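Pirin family protein (Acinetobacter baumannii, PDB 6D0P) probably acts as a quercetin 2,3-dioxygenase of the pirin family, a two-cupin protein that binds one metal ion, expected to be iron, in its N-terminal half. Local coordinates at residues G9-N14 against V228-R233; L28-R33 against F41-Y46; D150-A155 against K174-T179; K195-V200 against G235-L240. All blocks are in the same frame, centred on the assembly; numbering follows the deposited sequence.

In the fold
From the N terminus, 9-14, on strand 7-12, pairs with 228-233 in contact 1, closing a loop of more than 200 residues and attaching the N-terminal strand to the sheet of the C-terminal cupin. Within that loop lies contact 2, a short hairpin-like closure of the N-terminal cupin, and, further along, contact 3, where 150-155 meets 174-179 between the two halves. Contact 4 opens at 195-200, inside the same loop, but closes at 235-240 after it, so contacts 1 and 4 cross. Contacts 2, 3 and 4 follow one another in series. Val228 packs against Leu28 and Phe29, joining contact 1 to contact 2, while Leu231 against Phe238 joins it to contact 4.

Contact 1. Residues G9-N14 against V228-R233; sequences GAYQNN and VAILSR
Gly9, Ala10 and Tyr11 pair with Ile230, Ala229 and Val228 as two antiparallel strands, their axes 4.7 Å apart at closest approach and their directions 164° apart. The tight part is the backbone ladder. Ile230 N donates to Gly9 O at 2.9 Å, nearly straight with 170° at the hydrogen. Tyr11 and Val228 then bond reciprocally, Tyr11 N to Val228 O at 2.9 Å and Val228 N to Tyr11 O at 3.0 Å. Val228 O is approached a second time by Ala10 CA at 3.1 Å, a CA-H...O contact beside the non-hydrogen-bonded Ala10-Ala229 pair. In that pair the two methyls meet, CB to CB at 4.2 Å, and both also touch Leu223.

Val228 and Ile230 are buried against Val209 and Leu207 of the next strand, whereas Tyr11, on the same face, is exposed to solvent although it packs on both of them. Its CG stands anti to the carbonyl carbon (chi1 -53°), and in the conformer given CE1 lies 3.8 Å from Ile230 CD1. Because a second conformer exists, that ring contact is doubtful as a fixed feature. The loose side begins beyond Tyr11, where the pairing with 228-233 stops; Gln12 NE2 bonds to Gly225 O at the end of the strand.

The strand 7-12 thus forms one edge of the sheet that continues through 227-231 and 205-210 in the C-terminal cupin. Since main-chain amides and carbonyls supply every hydrogen bond of the pairing, the chemistry implies an attachment of the N-terminal strand that rests on extended backbone geometry more than on side-chain identity.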
loop_
_atom_site.group_PDB
_atom_site.type_symbol
_atom_site.label_atom_id
_atom_site.label_comp_id
_atom_site.label_asym_id
_atom_site.label_seq_id
_atom_site.Cartn_x
_atom_site.Cartn_y
_atom_site.Cartn_z
ATOM N N GLY A 9 -5.464 -14.982 -12.141
ATOM C CA GLY A 9 -5.491 -13.933 -13.153
ATOM C C GLY A 9 -4.623 -12.751 -12.782
ATOM O O GLY A 9 -4.104 -12.682 -11.650
ATOM N N ALA A 10 -4.499 -11.801 -13.711
ATOM C CA ALA A 10 -3.682 -10.658 -13.442
ATOM C C ALA A 10 -4.198 -9.452 -14.221
ATOM O O ALA A 10 -4.813 -9.601 -15.306
ATOM C CB ALA A 10 -2.238 -10.946 -13.794
ATOM N N TYR A 11 -3.884 -8.279 -13.697
ATOM C CA TYR A 11 -4.340 -7.001 -14.237
ATOM C C TYR A 11 -3.135 -6.056 -14.365
ATOM O O TYR A 11 -2.443 -5.799 -13.372
ATOM C CB TYR A 11 -5.415 -6.415 -13.312
ATOM C CG TYR A 11 -6.551 -7.367 -13.015
ATOM C CD1 TYR A 11 -6.418 -8.366 -12.065
ATOM C CD2 TYR A 11 -7.749 -7.301 -13.714
ATOM C CE1 TYR A 11 -7.436 -9.273 -11.816
ATOM C CE2 TYR A 11 -8.787 -8.189 -13.466
ATOM C CZ TYR A 11 -8.625 -9.184 -12.518
ATOM O OH TYR A 11 -9.638 -10.062 -12.257
ATOM N N GLN A 12 -2.900 -5.534 -15.567
ATOM C CA GLN A 12 -1.803 -4.608 -15.807
ATOM C C GLN A 12 -2.379 -3.246 -16.217
ATOM O O GLN A 12 -3.212 -3.161 -17.122
ATOM C CB GLN A 12 -0.896 -5.148 -16.898
ATOM C CG GLN A 12 0.324 -4.283 -17.135
ATOM C CD GLN A 12 1.204 -4.899 -18.191
ATOM O OE1 GLN A 12 0.737 -5.623 -19.077
ATOM N NE2 GLN A 12 2.488 -4.602 -18.107
ATOM N N ASN A 13 -1.913 -2.178 -15.564
ATOM C CA ASN A 13 -2.401 -0.834 -15.863
ATOM C C ASN A 13 -1.234 0.046 -16.325
ATOM O O ASN A 13 -0.262 0.226 -15.580
ATOM C CB ASN A 13 -3.070 -0.192 -14.649
ATOM C CG ASN A 13 -3.656 1.167 -14.975
ATOM O OD1 ASN A 13 -3.846 1.506 -16.137
ATOM N ND2 ASN A 13 -3.937 1.955 -13.956
ATOM N N ASN A 14 -1.358 0.628 -17.506
ATOM C CA ASN A 14 -0.322 1.512 -18.063
ATOM C C ASN A 14 -0.894 2.915 -18.273
ATOM O O ASN A 14 -0.341 3.705 -19.057
ATOM C CB ASN A 14 0.226 0.968 -19.384
ATOM C CG ASN A 14 1.496 1.665 -19.820
ATOM O OD1 ASN A 14 2.343 1.964 -18.983
ATOM N ND2 ASN A 14 1.631 1.945 -21.114
ATOM N N VAL A 228 -0.803 -6.628 -11.011
ATOM C CA VAL A 228 -1.180 -7.377 -9.825
ATOM C C VAL A 228 -1.733 -8.736 -10.275
ATOM O O VAL A 228 -2.579 -8.799 -11.169
ATOM C CB VAL A 228 -2.197 -6.650 -8.924
ATOM C CG1 VAL A 228 -3.455 -6.231 -9.658
ATOM C CG2 VAL A 228 -2.562 -7.514 -7.727
ATOM N N ALA A 229 -1.223 -9.792 -9.670
ATOM C CA ALA A 229 -1.713 -11.140 -9.861
ATOM C C ALA A 229 -2.488 -11.556 -8.604
ATOM O O ALA A 229 -2.067 -11.281 -7.487
ATOM C CB ALA A 229 -0.580 -12.101 -10.121
ATOM N N ILE A 230 -3.587 -12.270 -8.815
ATOM C CA ILE A 230 -4.397 -12.815 -7.753
ATOM C C ILE A 230 -4.186 -14.334 -7.725
ATOM O O ILE A 230 -4.348 -15.020 -8.757
ATOM C CB ILE A 230 -5.863 -12.409 -7.979
ATOM C CG1 ILE A 230 -5.969 -10.879 -7.946
ATOM C CG2 ILE A 230 -6.795 -13.077 -6.971
ATOM C CD1 ILE A 230 -7.331 -10.356 -8.165
ATOM N N LEU A 231 -3.757 -14.845 -6.575
ATOM C CA LEU A 231 -3.567 -16.290 -6.398
ATOM C C LEU A 231 -4.747 -16.835 -5.580
ATOM O O LEU A 231 -5.499 -16.076 -4.957
ATOM C CB LEU A 231 -2.243 -16.601 -5.695
ATOM C CG LEU A 231 -0.966 -15.993 -6.270
ATOM C CD1 LEU A 231 0.254 -16.629 -5.633
ATOM C CD2 LEU A 231 -0.871 -16.102 -7.767
ATOM N N SER A 232 -4.946 -18.142 -5.609
ATOM C CA SER A 232 -6.058 -18.737 -4.886
ATOM C C SER A 232 -5.859 -18.615 -3.366
ATOM O O SER A 232 -4.728 -18.634 -2.835
ATOM C CB SER A 232 -6.280 -20.176 -5.295
ATOM O OG SER A 232 -5.130 -20.965 -4.988
ATOM N N ARG A 233 -6.977 -18.489 -2.670
ATOM C CA ARG A 233 -6.965 -18.469 -1.199
ATOM C C ARG A 233 -6.577 -19.855 -0.681
ATOM O O ARG A 233 -5.833 -19.969 0.285
ATOM C CB ARG A 233 -8.310 -18.012 -0.637
ATOM C CG ARG A 233 -8.532 -16.527 -0.828
ATOM C CD ARG A 233 -9.878 -16.055 -0.361
ATOM N NE ARG A 233 -10.005 -14.620 -0.572
ATOM C CZ ARG A 233 -11.110 -13.940 -0.366
ATOM N NH1 ARG A 233 -12.196 -14.565 0.055
ATOM N NH2 ARG A 233 -11.121 -12.633 -0.566
#

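Contact 2. Residues L28-R33 against F41-Y46; sequences LFSYDR and FLLLDY
Phe29 and Tyr31, which both touch the strand 41-46, have CG in the same position, between the backbone N and the carbonyl carbon (chi1 65° and 69°). Leu44 CB sits above one face of the Phe29 ring, 3.7 Å from the centroid and only 18° off the normal, a CH-pi contact. Phe41 CB approaches the ring at CE1, 3.9 Å away. Tyr31 has the edge of its ring at Leu42 O, and its CB meets Leu42 CD2 at 3.8 Å.

The backbones are antiparallel but irregular. Leu28 N donates to Leu44 O at 2.7 Å, and Leu44 N donates to Phe29 O at 3.0 Å. Leu28 and Phe29 therefore both stand opposite Leu44, a classic beta bulge. Tyr31 N adds a weak bond to Leu42 O. Here the strand ends: Ser30 is the N-cap of helix 31-34, its OG accepting from Asp32 N at 3.2 Å. On the bulge side, Leu28 CD1 lies 3.8 Å from Leu44 CD2.

Strand 121-131 pairs with the other edge of 41-52, and Leu42 and Leu43 form a second classic bulge opposite its Trp129. Leu43, about 9 Å by its side chain from the bound manganese, points to the same face as Ser30. On the face of Phe29 and Leu44, these two side chains, with Phe41 beside them, pack against Leu207, Val209 and Leu251 of strands 205-210 and 245-253, so the hairpin contributes to the interface between the two cupin halves.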
loop_
_atom_site.group_PDB
_atom_site.type_symbol
_atom_site.label_atom_id
_atom_site.label_comp_id
_atom_site.label_asym_id
_atom_site.label_seq_id
_atom_site.Cartn_x
_atom_site.Cartn_y
_atom_site.Cartn_z
ATOM N N LEU A 28 -3.191 0.190 -9.423
ATOM C CA LEU A 28 -2.979 -1.234 -9.772
ATOM C C LEU A 28 -4.170 -2.086 -9.327
ATOM O O LEU A 28 -4.423 -3.137 -9.923
ATOM C CB LEU A 28 -1.659 -1.706 -9.184
ATOM C CG LEU A 28 -0.448 -0.899 -9.640
ATOM C CD1 LEU A 28 0.834 -1.577 -9.200
ATOM C CD2 LEU A 28 -0.469 -0.698 -11.149
ATOM N N PHE A 29 -4.881 -1.660 -8.295
ATOM C CA PHE A 29 -6.131 -2.331 -7.956
ATOM C C PHE A 29 -6.976 -1.391 -7.094
ATOM O O PHE A 29 -6.472 -0.470 -6.399
ATOM C CB PHE A 29 -5.925 -3.713 -7.308
ATOM C CG PHE A 29 -5.241 -3.773 -5.964
ATOM C CD1 PHE A 29 -5.888 -3.361 -4.806
ATOM C CD2 PHE A 29 -3.970 -4.319 -5.840
ATOM C CE1 PHE A 29 -5.243 -3.444 -3.577
ATOM C CE2 PHE A 29 -3.348 -4.435 -4.616
ATOM C CZ PHE A 29 -3.992 -3.996 -3.479
ATOM N N SER A 30 -8.271 -1.659 -7.158
ATOM C CA SER A 30 -9.261 -0.930 -6.408
ATOM C C SER A 30 -10.416 -1.856 -5.999
ATOM O O SER A 30 -10.859 -2.681 -6.787
ATOM C CB SER A 30 -9.774 0.245 -7.205
ATOM O OG SER A 30 -10.845 0.870 -6.510
ATOM N N TYR A 31 -10.968 -1.603 -4.813
ATOM C CA TYR A 31 -12.114 -2.345 -4.265
ATOM C C TYR A 31 -13.352 -2.107 -5.144
ATOM O O TYR A 31 -14.282 -2.896 -5.134
ATOM C CB TYR A 31 -12.436 -1.896 -2.836
ATOM C CG TYR A 31 -12.982 -0.503 -2.713
ATOM C CD1 TYR A 31 -14.347 -0.267 -2.803
ATOM C CD2 TYR A 31 -12.151 0.576 -2.492
ATOM C CE1 TYR A 31 -14.864 1.016 -2.721
ATOM C CE2 TYR A 31 -12.650 1.859 -2.370
ATOM C CZ TYR A 31 -14.011 2.083 -2.505
ATOM O OH TYR A 31 -14.508 3.349 -2.392
ATOM N N ASP A 32 -13.336 -1.001 -5.867
ATOM C CA ASP A 32 -14.467 -0.599 -6.688
ATOM C C ASP A 32 -14.583 -1.517 -7.909
ATOM O O ASP A 32 -15.649 -1.635 -8.462
ATOM C CB ASP A 32 -14.337 0.857 -7.149
ATOM C CG ASP A 32 -15.660 1.446 -7.610
ATOM O OD1 ASP A 32 -16.635 1.387 -6.825
ATOM O OD2 ASP A 32 -15.712 1.945 -8.753
ATOM N N ARG A 33 -13.483 -2.156 -8.298
ATOM C CA ARG A 33 -13.468 -3.069 -9.447
ATOM C C ARG A 33 -13.383 -4.518 -8.965
ATOM O O ARG A 33 -14.079 -5.358 -9.498
ATOM C CB ARG A 33 -12.283 -2.774 -10.377
ATOM C CG ARG A 33 -12.252 -1.342 -10.899
ATOM C CD ARG A 33 -11.243 -1.121 -12.014
ATOM N NE ARG A 33 -9.855 -1.403 -11.647
ATOM C CZ ARG A 33 -9.007 -0.510 -11.145
ATOM N NH1 ARG A 33 -9.423 0.716 -10.864
ATOM N NH2 ARG A 33 -7.739 -0.838 -10.952
ATOM N N PHE A 41 -7.371 -5.842 1.447
ATOM C CA PHE A 41 -6.775 -4.739 0.746
ATOM C C PHE A 41 -7.850 -4.007 -0.043
ATOM O O PHE A 41 -8.723 -4.638 -0.587
ATOM C CB PHE A 41 -5.594 -5.224 -0.093
ATOM C CG PHE A 41 -4.591 -5.928 0.778
ATOM C CD1 PHE A 41 -3.782 -5.203 1.636
ATOM C CD2 PHE A 41 -4.530 -7.312 0.813
ATOM C CE1 PHE A 41 -2.904 -5.837 2.505
ATOM C CE2 PHE A 41 -3.642 -7.945 1.667
ATOM C CZ PHE A 41 -2.834 -7.212 2.511
ATOM N N LEU A 42 -7.730 -2.682 -0.128
ATOM C CA LEU A 42 -8.769 -1.844 -0.779
ATOM C C LEU A 42 -8.272 -1.137 -2.045
ATOM O O LEU A 42 -9.067 -0.938 -2.977
ATOM C CB LEU A 42 -9.218 -0.765 0.209
ATOM C CG LEU A 42 -10.082 -1.230 1.376
ATOM C CD1 LEU A 42 -10.218 -0.115 2.398
ATOM C CD2 LEU A 42 -11.434 -1.718 0.871
ATOM N N LEU A 43 -7.015 -0.753 -2.080
ATOM C CA LEU A 43 -6.514 0.079 -3.164
ATOM C C LEU A 43 -4.990 0.088 -3.162
ATOM O O LEU A 43 -4.375 0.091 -2.110
ATOM C CB LEU A 43 -7.035 1.499 -2.947
ATOM C CG LEU A 43 -6.722 2.483 -4.063
ATOM C CD1 LEU A 43 -7.995 3.001 -4.702
ATOM C CD2 LEU A 43 -5.847 3.596 -3.567
ATOM N N LEU A 44 -4.409 0.131 -4.353
ATOM C CA LEU A 44 -2.951 0.289 -4.497
ATOM C C LEU A 44 -2.696 1.249 -5.655
ATOM O O LEU A 44 -3.119 0.996 -6.823
ATOM C CB LEU A 44 -2.246 -1.054 -4.733
ATOM C CG LEU A 44 -0.721 -1.026 -4.578
ATOM C CD1 LEU A 44 -0.148 -2.436 -4.503
ATOM C CD2 LEU A 44 -0.044 -0.264 -5.708
ATOM N N ASP A 45 -2.054 2.356 -5.308
ATOM C CA ASP A 45 -1.623 3.368 -6.277
ATOM C C ASP A 45 -0.094 3.376 -6.306
ATOM O O ASP A 45 0.555 3.515 -5.253
ATOM C CB ASP A 45 -2.106 4.768 -5.922
ATOM C CG ASP A 45 -3.536 5.071 -6.321
ATOM O OD1 ASP A 45 -4.097 4.315 -7.153
ATOM O OD2 ASP A 45 -4.061 6.105 -5.816
ATOM N N TYR A 46 0.469 3.250 -7.493
ATOM C CA TYR A 46 1.923 3.250 -7.623
ATOM C C TYR A 46 2.411 4.481 -8.381
ATOM O O TYR A 46 2.121 4.647 -9.570
ATOM C CB TYR A 46 2.384 1.975 -8.329
ATOM C CG TYR A 46 3.841 1.922 -8.708
ATOM C CD1 TYR A 46 4.831 2.295 -7.821
ATOM C CD2 TYR A 46 4.240 1.426 -9.935
ATOM C CE1 TYR A 46 6.180 2.211 -8.153
ATOM C CE2 TYR A 46 5.582 1.332 -10.279
ATOM C CZ TYR A 46 6.559 1.736 -9.392
ATOM O OH TYR A 46 7.890 1.656 -9.729
#

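Contact 3. Residues D150-A155 against K174-T179; sequences DIPDIA and KGAATT
At the seam between the two cupin sheets, Ile151 and Pro152, leading into the edge strand 153-155, meet Lys174 and Ala176 in the loop that follows strand 173-174. Ile151 and Ala176 both touch Ile146 of the sheet containing 97-101 and 145-146, and Ile151 also reaches Val97. Pro152, by contrast, has its backbone hydrogen-bonded to that of Val165 in the other sheet, and so does Ala176. Strand 162-165 is therefore a shared partner of the two segments, consistent with their lying side by side although no hydrogen bond runs directly between them.

The direct contact is small, burying 146 Å² in total, and the nearest CA pair, Ile151 with Ala176, is 5.4 Å apart. The Ala176 methyl forms its centre, its CB pointing toward 150-155. Three groups lie near that methyl: Asp150 O at 3.9 Å, Ile151 CG1 at 4.1 Å and Pro152 CD at 4.4 Å. The isoleucine branch arrives there because CG1 is anti to its carbonyl carbon (chi1 -57°), beside the backbone N.

Exposure differs across the contact. Ile151 is buried, whereas Asp150 and Lys174 are exposed. Lys174 CB points away from 150-155, and the residue takes part through its backbone carbonyl. Pro152 meets this oxygen with its ring carbons. The closest approach of the contact is made there, with Pro152 CG 3.2 Å from Lys174 O while the neighbouring CD stays 3.8 Å from the same atom.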
loop_
_atom_site.group_PDB
_atom_site.type_symbol
_atom_site.label_atom_id
_atom_site.label_comp_id
_atom_site.label_asym_id
_atom_site.label_seq_id
_atom_site.Cartn_x
_atom_site.Cartn_y
_atom_site.Cartn_z
ATOM N N ASP A 150 14.355 0.323 10.957
ATOM C CA ASP A 150 13.599 -0.539 11.860
ATOM C C ASP A 150 12.783 -1.592 11.098
ATOM O O ASP A 150 12.094 -2.404 11.716
ATOM C CB ASP A 150 12.737 0.314 12.796
ATOM C CG ASP A 150 13.604 1.137 13.747
ATOM O OD1 ASP A 150 14.618 0.581 14.251
ATOM O OD2 ASP A 150 13.290 2.324 13.962
ATOM N N ILE A 151 12.878 -1.634 9.776
ATOM C CA ILE A 151 12.109 -2.628 9.041
ATOM C C ILE A 151 12.997 -3.864 8.805
ATOM O O ILE A 151 14.033 -3.747 8.208
ATOM C CB ILE A 151 11.581 -2.018 7.737
ATOM C CG1 ILE A 151 10.729 -0.780 8.029
ATOM C CG2 ILE A 151 10.798 -3.060 6.931
ATOM C CD1 ILE A 151 10.292 -0.033 6.797
ATOM N N PRO A 152 12.612 -5.038 9.331
ATOM C CA PRO A 152 13.407 -6.260 9.114
ATOM C C PRO A 152 13.530 -6.523 7.604
ATOM O O PRO A 152 12.515 -6.491 6.910
ATOM C CB PRO A 152 12.634 -7.411 9.788
ATOM C CG PRO A 152 11.684 -6.698 10.700
ATOM C CD PRO A 152 11.353 -5.412 9.971
ATOM N N ASP A 153 14.754 -6.785 7.162
ATOM C CA ASP A 153 15.137 -6.999 5.744
ATOM C C ASP A 153 15.801 -8.372 5.626
ATOM O O ASP A 153 16.911 -8.567 6.152
ATOM C CB ASP A 153 16.128 -5.920 5.281
ATOM C CG ASP A 153 16.237 -5.764 3.770
ATOM O OD1 ASP A 153 15.482 -6.464 3.038
ATOM O OD2 ASP A 153 17.044 -4.909 3.324
ATOM N N ILE A 154 15.158 -9.284 4.917
ATOM C CA ILE A 154 15.594 -10.651 4.848
ATOM C C ILE A 154 16.259 -10.895 3.500
ATOM O O ILE A 154 15.657 -10.619 2.482
ATOM C CB ILE A 154 14.393 -11.595 5.045
ATOM C CG1 ILE A 154 13.637 -11.298 6.343
ATOM C CG2 ILE A 154 14.815 -13.052 4.949
ATOM C CD1 ILE A 154 14.480 -11.403 7.585
ATOM N N ALA A 155 17.474 -11.449 3.510
ATOM C CA ALA A 155 18.141 -11.777 2.259
ATOM C C ALA A 155 17.548 -13.090 1.738
ATOM O O ALA A 155 17.534 -14.079 2.458
ATOM C CB ALA A 155 19.626 -11.893 2.452
ATOM N N LYS A 174 9.422 -10.329 12.546
ATOM C CA LYS A 174 8.112 -9.717 12.781
ATOM C C LYS A 174 8.022 -8.373 12.062
ATOM O O LYS A 174 8.980 -7.621 12.028
ATOM C CB LYS A 174 7.896 -9.524 14.284
ATOM C CG LYS A 174 7.908 -10.817 15.087
ATOM C CD LYS A 174 7.712 -10.613 16.578
ATOM C CE LYS A 174 7.787 -11.914 17.352
ATOM N NZ LYS A 174 6.842 -12.923 16.812
ATOM N N GLY A 175 6.855 -8.092 11.512
ATOM C CA GLY A 175 6.604 -6.855 10.798
ATOM C C GLY A 175 6.783 -5.633 11.679
ATOM O O GLY A 175 6.565 -5.682 12.893
ATOM N N ALA A 176 7.164 -4.533 11.049
ATOM C CA ALA A 176 7.424 -3.296 11.735
ATOM C C ALA A 176 6.104 -2.594 12.084
ATOM O O ALA A 176 6.026 -1.896 13.081
ATOM C CB ALA A 176 8.293 -2.420 10.868
ATOM N N ALA A 177 5.072 -2.795 11.283
ATOM C CA ALA A 177 3.765 -2.176 11.545
ATOM C C ALA A 177 2.830 -3.181 12.227
ATOM O O ALA A 177 2.769 -4.336 11.801
ATOM C CB ALA A 177 3.139 -1.702 10.245
ATOM N N THR A 178 2.100 -2.726 13.239
ATOM C CA THR A 178 1.054 -3.522 13.870
ATOM C C THR A 178 -0.215 -3.394 13.021
ATOM O O THR A 178 -0.395 -2.391 12.310
ATOM C CB THR A 178 0.782 -3.102 15.323
ATOM O OG1 THR A 178 0.303 -1.760 15.315
ATOM C CG2 THR A 178 1.993 -3.213 16.222
ATOM N N THR A 179 -1.106 -4.377 13.132
ATOM C CA THR A 179 -2.316 -4.462 12.313
ATOM C C THR A 179 -3.526 -4.883 13.172
ATOM O O THR A 179 -3.363 -5.370 14.296
ATOM C CB THR A 179 -2.129 -5.461 11.161
ATOM O OG1 THR A 179 -2.031 -6.774 11.724
ATOM C CG2 THR A 179 -0.906 -5.179 10.316
#

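Contact 4. Residues K195-V200 against G235-L240; sequences KHTLYV and GVEFSL
Phe238, Leu240 and Leu198 each bury more than 70 Å² between the segments and share one face of the strand pair. Phe238 has CG between its backbone N and carbonyl carbon (chi1 65°), and Leu198 CB stands over one face of its ring, 4.3 Å from the centroid, a CH-pi contact. Val200 CG2 meets the ring edge, 3.6 Å from CE1. Leu198 and Val200 have second conformers, so their branch-end contacts, including Leu198 CD1 with Leu240 CG, are doubtful.

Backbone bonds fix the register. Leu198 N donates to Phe238 O at 2.8 Å, and Phe238 N donates back to Leu198 O. His196 and Leu240 form a second reciprocal pair. Strand 195-199 is an edge of an antiparallel sheet in the C-terminal cupin, and Leu198, Phe238 and Leu240 pack inward on strands 183-190, 205-210 and 245-253.

The face bearing Thr197, Tyr199, Glu237 and Ser239 is polar. One water bridges Thr197 OG1 at 2.8 Å and Glu237 OE2 at 3.0 Å. The Glu237 side chain runs beside Tyr199, its OE1 at the ring edge, 3.5 Å from CE1. Extended Lys195 brings CE beside Ser239 OG, and its NZ forms a salt bridge with Asp219.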
loop_
_atom_site.group_PDB
_atom_site.type_symbol
_atom_site.label_atom_id
_atom_site.label_comp_id
_atom_site.label_asym_id
_atom_site.label_seq_id
_atom_site.Cartn_x
_atom_site.Cartn_y
_atom_site.Cartn_z
ATOM N N LYS A 195 15.301 -17.730 -8.104
ATOM C CA LYS A 195 14.010 -18.320 -7.799
ATOM C C LYS A 195 13.794 -18.416 -6.281
ATOM O O LYS A 195 14.740 -18.718 -5.542
ATOM C CB LYS A 195 13.898 -19.733 -8.367
ATOM C CG LYS A 195 12.545 -20.379 -8.099
ATOM C CD LYS A 195 12.292 -21.667 -8.837
ATOM C CE LYS A 195 10.923 -22.233 -8.522
ATOM N NZ LYS A 195 10.672 -23.486 -9.267
ATOM N N HIS A 196 12.542 -18.237 -5.849
ATOM C CA HIS A 196 12.184 -18.220 -4.436
ATOM C C HIS A 196 10.793 -18.805 -4.202
ATOM O O HIS A 196 9.868 -18.523 -4.950
ATOM C CB HIS A 196 12.214 -16.785 -3.922
ATOM C CG HIS A 196 13.426 -16.061 -4.377
ATOM N ND1 HIS A 196 14.631 -16.149 -3.700
ATOM C CD2 HIS A 196 13.639 -15.274 -5.459
ATOM C CE1 HIS A 196 15.538 -15.442 -4.340
ATOM N NE2 HIS A 196 14.942 -14.865 -5.417
ATOM N N THR A 197 10.671 -19.596 -3.142
ATOM C CA THR A 197 9.391 -20.155 -2.730
ATOM C C THR A 197 8.922 -19.388 -1.492
ATOM O O THR A 197 9.671 -19.213 -0.518
ATOM C CB THR A 197 9.496 -21.663 -2.472
ATOM O OG1 THR A 197 9.770 -22.262 -3.733
ATOM C CG2 THR A 197 8.234 -22.274 -1.897
ATOM N N LEU A 198 7.699 -18.895 -1.545
ATOM C CA LEU A 198 7.144 -18.184 -0.411
ATOM C C LEU A 198 5.997 -19.015 0.165
ATOM O O LEU A 198 5.281 -19.726 -0.569
ATOM C CB LEU A 198 6.651 -16.799 -0.841
ATOM C CG LEU A 198 7.732 -15.837 -1.330
ATOM C CD1 LEU A 198 8.151 -16.174 -2.751
ATOM C CD2 LEU A 198 7.246 -14.401 -1.252
ATOM N N TYR A 199 5.866 -18.938 1.481
ATOM C CA TYR A 199 4.807 -19.615 2.208
ATOM C C TYR A 199 3.903 -18.561 2.827
ATOM O O TYR A 199 4.386 -17.600 3.465
ATOM C CB TYR A 199 5.361 -20.540 3.286
ATOM C CG TYR A 199 6.234 -21.620 2.715
ATOM C CD1 TYR A 199 5.692 -22.755 2.140
ATOM C CD2 TYR A 199 7.610 -21.475 2.709
ATOM C CE1 TYR A 199 6.504 -23.738 1.591
ATOM C CE2 TYR A 199 8.433 -22.449 2.173
ATOM C CZ TYR A 199 7.878 -23.580 1.607
ATOM O OH TYR A 199 8.713 -24.526 1.090
ATOM N N VAL A 200 2.606 -18.771 2.612
ATOM C CA VAL A 200 1.527 -17.885 3.019
ATOM C C VAL A 200 0.533 -18.693 3.853
ATOM O O VAL A 200 0.407 -19.891 3.652
ATOM C CB VAL A 200 0.847 -17.296 1.767
ATOM C CG1 VAL A 200 -0.452 -16.560 2.076
ATOM C CG2 VAL A 200 1.805 -16.409 0.997
ATOM N N GLY A 235 -4.459 -23.152 -0.453
ATOM C CA GLY A 235 -3.023 -23.401 -0.686
ATOM C C GLY A 235 -2.119 -22.546 0.212
ATOM O O GLY A 235 -2.535 -21.510 0.772
ATOM N N VAL A 236 -0.863 -22.948 0.335
ATOM C CA VAL A 236 0.040 -22.240 1.231
ATOM C C VAL A 236 1.317 -21.811 0.518
ATOM O O VAL A 236 2.101 -21.089 1.121
ATOM C CB VAL A 236 0.406 -23.084 2.467
ATOM C CG1 VAL A 236 -0.780 -23.284 3.373
ATOM C CG2 VAL A 236 1.049 -24.414 2.090
ATOM N N GLU A 237 1.572 -22.218 -0.702
ATOM C CA GLU A 237 2.865 -21.806 -1.228
ATOM C C GLU A 237 2.791 -21.438 -2.708
ATOM O O GLU A 237 1.908 -21.882 -3.454
ATOM C CB GLU A 237 3.890 -22.918 -0.987
ATOM C CG GLU A 237 4.035 -23.890 -2.133
ATOM C CD GLU A 237 5.075 -24.979 -1.918
ATOM O OE1 GLU A 237 4.949 -25.699 -0.923
ATOM O OE2 GLU A 237 6.017 -25.096 -2.749
ATOM N N PHE A 238 3.755 -20.617 -3.101
ATOM C CA PHE A 238 3.935 -20.267 -4.484
ATOM C C PHE A 238 5.400 -19.890 -4.681
ATOM O O PHE A 238 6.121 -19.630 -3.700
ATOM C CB PHE A 238 2.987 -19.144 -4.913
ATOM C CG PHE A 238 3.211 -17.812 -4.249
ATOM C CD1 PHE A 238 2.666 -17.541 -3.007
ATOM C CD2 PHE A 238 3.959 -16.822 -4.879
ATOM C CE1 PHE A 238 2.878 -16.316 -2.387
ATOM C CE2 PHE A 238 4.144 -15.587 -4.274
ATOM C CZ PHE A 238 3.602 -15.333 -3.029
ATOM N N SER A 239 5.807 -19.844 -5.929
ATOM C CA SER A 239 7.193 -19.529 -6.266
ATOM C C SER A 239 7.255 -18.316 -7.195
ATOM O O SER A 239 6.334 -18.059 -8.003
ATOM C CB SER A 239 7.898 -20.715 -6.883
ATOM O OG SER A 239 7.415 -21.002 -8.195
ATOM N N LEU A 240 8.356 -17.597 -7.083
ATOM C CA LEU A 240 8.654 -16.470 -7.941
ATOM C C LEU A 240 10.066 -16.675 -8.505
ATOM O O LEU A 240 11.012 -16.981 -7.761
ATOM C CB LEU A 240 8.588 -15.164 -7.147
ATOM C CG LEU A 240 7.233 -14.727 -6.601
ATOM C CD1 LEU A 240 7.380 -13.410 -5.860
ATOM C CD2 LEU A 240 6.207 -14.573 -7.712
HETATM O O HOH W 1 7.595 -23.438 -8.748
HETATM O O HOH W 2 7.624 -23.731 -4.836
#